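Local coordinates for major capsid protein (Paramecium bursaria Chlorella virus 1, PDB 5TIP) that self-assembles as trimers into the pseudo T=169 icosahedral capsid of this chlorella virus, forming most of its shell, at residues A[317-321]-A[322-326]; A[160-164]-A[165-169]. One frame throughout, in Å; residues are numbered along the deposited sequence.

Interaction 1 (A[317-321]-A[322-326]); sequences IQLNG and QDRFA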
loop_
_atom_site.group_PDB
_atom_site.type_symbol
_atom_site.label_atom_id
_atom_site.label_comp_id
_atom_site.label_asym_id
_atom_site.label_seq_id
_atom_site.Cartn_x
_atom_site.Cartn_y
_atom_site.Cartn_z
ATOM N N ILE A 317 -12.756 5.482 -28.030
ATOM C CA ILE A 317 -14.175 5.718 -27.803
ATOM C C ILE A 317 -14.629 6.834 -28.729
ATOM O O ILE A 317 -13.941 7.851 -28.875
ATOM C CB ILE A 317 -14.467 6.072 -26.332
ATOM C CG1 ILE A 317 -14.020 4.935 -25.413
ATOM C CG2 ILE A 317 -15.945 6.364 -26.134
ATOM C CD1 ILE A 317 -14.178 5.249 -23.943
ATOM N N GLN A 318 -15.780 6.638 -29.365
ATOM C CA GLN A 318 -16.368 7.637 -30.242
ATOM C C GLN A 318 -17.630 8.194 -29.602
ATOM O O GLN A 318 -18.458 7.443 -29.074
ATOM C CB GLN A 318 -16.690 7.048 -31.619
ATOM C CG GLN A 318 -15.463 6.635 -32.421
ATOM C CD GLN A 318 -15.789 6.314 -33.869
ATOM O OE1 GLN A 318 -16.711 6.886 -34.451
ATOM N NE2 GLN A 318 -15.032 5.393 -34.458
ATOM N N LEU A 319 -17.773 9.515 -29.657
ATOM C CA LEU A 319 -18.901 10.223 -29.065
ATOM C C LEU A 319 -19.638 10.928 -30.194
ATOM O O LEU A 319 -19.149 11.931 -30.727
ATOM C CB LEU A 319 -18.421 11.206 -27.998
ATOM C CG LEU A 319 -19.405 11.737 -26.956
ATOM C CD1 LEU A 319 -18.632 12.281 -25.768
ATOM C CD2 LEU A 319 -20.305 12.817 -27.535
ATOM N N ASN A 320 -20.808 10.400 -30.555
ATOM C CA ASN A 320 -21.610 10.930 -31.656
ATOM C C ASN A 320 -20.813 10.956 -32.959
ATOM O O ASN A 320 -20.857 11.925 -33.719
ATOM C CB ASN A 320 -22.163 12.316 -31.321
ATOM C CG ASN A 320 -23.147 12.283 -30.168
ATOM O OD1 ASN A 320 -23.904 11.324 -30.012
ATOM N ND2 ASN A 320 -23.138 13.329 -29.348
ATOM N N GLY A 321 -20.073 9.876 -33.214
ATOM C CA GLY A 321 -19.316 9.715 -34.436
ATOM C C GLY A 321 -17.929 10.322 -34.432
ATOM O O GLY A 321 -17.127 9.994 -35.316
ATOM N N GLN A 322 -17.617 11.186 -33.474
ATOM C CA GLN A 322 -16.316 11.830 -33.386
ATOM C C GLN A 322 -15.494 11.210 -32.262
ATOM O O GLN A 322 -16.037 10.747 -31.256
ATOM C CB GLN A 322 -16.462 13.339 -33.175
ATOM C CG GLN A 322 -17.142 14.039 -34.340
ATOM C CD GLN A 322 -16.346 13.923 -35.628
ATOM O OE1 GLN A 322 -15.124 14.071 -35.633
ATOM N NE2 GLN A 322 -17.037 13.641 -36.726
ATOM N N ASP A 323 -14.176 11.203 -32.448
ATOM C CA ASP A 323 -13.275 10.584 -31.482
ATOM C C ASP A 323 -13.285 11.347 -30.163
ATOM O O ASP A 323 -13.005 12.550 -30.128
ATOM C CB ASP A 323 -11.855 10.530 -32.041
ATOM C CG ASP A 323 -11.729 9.605 -33.232
ATOM O OD1 ASP A 323 -12.765 9.082 -33.693
ATOM O OD2 ASP A 323 -10.592 9.397 -33.704
ATOM N N ARG A 324 -13.618 10.646 -29.077
ATOM C CA ARG A 324 -13.455 11.223 -27.747
ATOM C C ARG A 324 -11.980 11.352 -27.391
ATOM O O ARG A 324 -11.593 12.280 -26.671
ATOM C CB ARG A 324 -14.197 10.369 -26.715
ATOM C CG ARG A 324 -13.964 10.764 -25.265
ATOM C CD ARG A 324 -14.392 12.193 -24.992
ATOM N NE ARG A 324 -14.192 12.547 -23.591
ATOM C CZ ARG A 324 -13.024 12.921 -23.078
ATOM N NH1 ARG A 324 -11.947 12.987 -23.849
ATOM N NH2 ARG A 324 -12.932 13.225 -21.790
ATOM N N PHE A 325 -11.151 10.439 -27.892
ATOM C CA PHE A 325 -9.706 10.536 -27.761
ATOM C C PHE A 325 -9.072 9.705 -28.867
ATOM O O PHE A 325 -9.725 8.858 -29.484
ATOM C CB PHE A 325 -9.222 10.080 -26.378
ATOM C CG PHE A 325 -9.749 8.738 -25.954
ATOM C CD1 PHE A 325 -9.074 7.575 -26.285
ATOM C CD2 PHE A 325 -10.916 8.642 -25.213
ATOM C CE1 PHE A 325 -9.556 6.340 -25.892
ATOM C CE2 PHE A 325 -11.403 7.410 -24.819
ATOM C CZ PHE A 325 -10.722 6.258 -25.157
ATOM N N ALA A 326 -7.791 9.966 -29.113
ATOM C CA ALA A 326 -7.061 9.246 -30.146
ATOM C C ALA A 326 -6.832 7.797 -29.738
ATOM O O ALA A 326 -6.800 7.457 -28.552
ATOM C CB ALA A 326 -5.724 9.929 -30.434
#
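I317 lays its outer carbons against the ring of F325, crossing it obliquely with CG1 3.6 Å from F325 CZ and CD1 3.6 Å from F325 CE2, while the backbone N of I317 sits over one face of the same ring. F325 reaches this place because its CG stands between its own backbone N and carbonyl carbon (chi1 51°), which swings the ring back toward the preceding strand; the ring also stacks with that of Y353. The two residues belong to a tight beta hairpin that joins strands 312-319 and 322-329 through a two-residue type I' turn, N320 and G321, both with positive phi. Next to the turn, L319 and Q322 form a hydrogen-bonded antiparallel pair: L319 N donates to Q322 O at 2.7 Å, almost straight, whereas the return bond from Q322 N to L319 O is longer, 3.2 Å, and meets the carbonyl from above its plane. Farther from the turn, R324 N binds I317 O at 2.8 Å. Between these bonds lies the non-hydrogen-bonded pair Q318 and D323, whose side chains run side by side, Q318 CG 3.9 Å from D323 OD1; D323 also makes a salt bridge to K316. R324 starts toward I317, its CB 3.3 Å from I317 O, then bends at chi2 (60°) and leads its end away. Backbone bonds and an apolar aromatic patch thus shape the hairpin, and the buried arginine, which hydrogen-bonds Q6 OE1 of the second subunit through NE and I38 O of the third through NH2, probably helps to hold the trimer together.

Interaction 2 (A[160-164]-A[165-169]); sequences LALPL and IALQY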
loop_
_atom_site.group_PDB
_atom_site.type_symbol
_atom_site.label_atom_id
_atom_site.label_comp_id
_atom_site.label_asym_id
_atom_site.label_seq_id
_atom_site.Cartn_x
_atom_site.Cartn_y
_atom_site.Cartn_z
ATOM N N LEU A 160 -22.066 6.782 3.755
ATOM C CA LEU A 160 -23.252 6.460 2.972
ATOM C C LEU A 160 -24.084 5.360 3.624
ATOM O O LEU A 160 -24.808 4.636 2.938
ATOM C CB LEU A 160 -22.860 6.059 1.551
ATOM C CG LEU A 160 -22.232 7.161 0.701
ATOM C CD1 LEU A 160 -21.843 6.623 -0.666
ATOM C CD2 LEU A 160 -23.174 8.349 0.574
ATOM N N ALA A 161 -23.984 5.223 4.947
ATOM C CA ALA A 161 -24.714 4.181 5.659
ATOM C C ALA A 161 -26.211 4.290 5.399
ATOM O O ALA A 161 -26.802 5.365 5.539
ATOM C CB ALA A 161 -24.432 4.272 7.159
ATOM N N LEU A 162 -26.817 3.173 5.022
ATOM C CA LEU A 162 -28.236 3.150 4.678
ATOM C C LEU A 162 -29.093 3.296 5.929
ATOM O O LEU A 162 -29.023 2.437 6.819
ATOM C CB LEU A 162 -28.578 1.854 3.954
ATOM C CG LEU A 162 -30.009 1.768 3.422
ATOM C CD1 LEU A 162 -30.225 2.809 2.337
ATOM C CD2 LEU A 162 -30.314 0.372 2.904
ATOM N N PRO A 163 -29.910 4.347 6.045
ATOM C CA PRO A 163 -30.698 4.531 7.270
ATOM C C PRO A 163 -31.979 3.711 7.281
ATOM O O PRO A 163 -32.997 4.124 6.714
ATOM C CB PRO A 163 -30.994 6.035 7.265
ATOM C CG PRO A 163 -31.027 6.396 5.820
ATOM C CD PRO A 163 -30.061 5.476 5.110
ATOM N N LEU A 164 -31.939 2.538 7.921
ATOM C CA LEU A 164 -33.151 1.742 8.075
ATOM C C LEU A 164 -34.187 2.464 8.923
ATOM O O LEU A 164 -35.392 2.289 8.713
ATOM C CB LEU A 164 -32.826 0.384 8.696
ATOM C CG LEU A 164 -32.053 -0.633 7.857
ATOM C CD1 LEU A 164 -31.982 -1.960 8.592
ATOM C CD2 LEU A 164 -32.707 -0.810 6.503
ATOM N N ILE A 165 -33.742 3.276 9.885
ATOM C CA ILE A 165 -34.674 4.000 10.738
ATOM C C ILE A 165 -35.459 5.037 9.944
ATOM O O ILE A 165 -36.563 5.418 10.346
ATOM C CB ILE A 165 -33.925 4.646 11.919
ATOM C CG1 ILE A 165 -34.915 5.288 12.891
ATOM C CG2 ILE A 165 -32.904 5.659 11.419
ATOM C CD1 ILE A 165 -34.276 6.155 13.926
ATOM N N ALA A 166 -34.927 5.486 8.813
ATOM C CA ALA A 166 -35.612 6.437 7.952
ATOM C C ALA A 166 -36.412 5.757 6.846
ATOM O O ALA A 166 -36.923 6.444 5.957
ATOM C CB ALA A 166 -34.605 7.413 7.342
ATOM N N LEU A 167 -36.530 4.432 6.881
ATOM C CA LEU A 167 -37.218 3.654 5.855
ATOM C C LEU A 167 -38.266 2.741 6.482
ATOM O O LEU A 167 -38.341 1.548 6.178
ATOM C CB LEU A 167 -36.218 2.828 5.048
ATOM C CG LEU A 167 -35.187 3.552 4.180
ATOM C CD1 LEU A 167 -34.178 2.552 3.641
ATOM C CD2 LEU A 167 -35.864 4.289 3.041
ATOM N N GLN A 168 -39.103 3.287 7.372
ATOM C CA GLN A 168 -40.037 2.436 8.105
ATOM C C GLN A 168 -41.121 1.836 7.216
ATOM O O GLN A 168 -41.755 0.855 7.619
ATOM C CB GLN A 168 -40.696 3.207 9.251
ATOM C CG GLN A 168 -41.628 4.328 8.826
ATOM C CD GLN A 168 -42.444 4.866 9.988
ATOM O OE1 GLN A 168 -42.664 4.168 10.979
ATOM N NE2 GLN A 168 -42.891 6.111 9.877
ATOM N N TYR A 169 -41.354 2.392 6.027
ATOM C CA TYR A 169 -42.368 1.872 5.118
ATOM C C TYR A 169 -41.786 1.182 3.895
ATOM O O TYR A 169 -42.548 0.759 3.020
ATOM C CB TYR A 169 -43.320 2.989 4.672
ATOM C CG TYR A 169 -43.979 3.724 5.815
ATOM C CD1 TYR A 169 -44.784 3.049 6.721
ATOM C CD2 TYR A 169 -43.818 5.092 5.974
ATOM C CE1 TYR A 169 -45.395 3.712 7.764
ATOM C CE2 TYR A 169 -44.427 5.765 7.013
ATOM C CZ TYR A 169 -45.215 5.069 7.906
ATOM O OH TYR A 169 -45.824 5.734 8.944
#
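The P163 ring presents CB and CG to the methyl of A166, with P163 CB 3.9 Å from A166 CB, while F218 of helix 212-220 also packs on the proline. Further along, one face of the Y169 ring carries Q168 CG, 3.5 Å above the plane and over the ring centre. The carbonyl of P163 is met from above its plane by A166 N, which donates to P163 O at 3.2 Å with a bent N-H...O angle of 139°. The backbone angles of L164 and I165 make P163 to A166 a type I beta turn, leading the chain off the short, weakly bonded strand at about 162-163, which pairs antiparallel with strand 65-76 in the first of the two jelly rolls of this double jelly-roll capsid protein. I425 of strand 412-426, in the second jelly roll, packs on P163, A166 and L167. L167 covers the P163 carbonyl too, its CG 3.4 Å from P163 O; chi1 of -65° sets that CG beside the backbone N, and the chain runs on extended, bringing L167 CD1 4.2 Å from L162 CD1, the two leucines crossing at about a right angle. A second bond, L167 N to L164 O at 3.0 Å, continues the winding, although the position of that oxygen is less certain.

Interaction 2 comes first along the chain and interaction 1 follows. Their centres are 42 Å apart and their nearest atoms about 24 Å, with no direct touch, and they share no sheet: 317-326 forms a hairpin in the sheet that includes strand 376-387, in the second jelly roll, whereas 160-169 leaves the sheet containing strand 65-76, in the first. Each jelly roll thus holds one of these two local turns. Interaction 2 is made within one chain, and only the start of its segment, L160 and A161, packs on the third subunit. Interaction 1 faces both other subunits, consistent with a role in the packing of the trimeric capsomer.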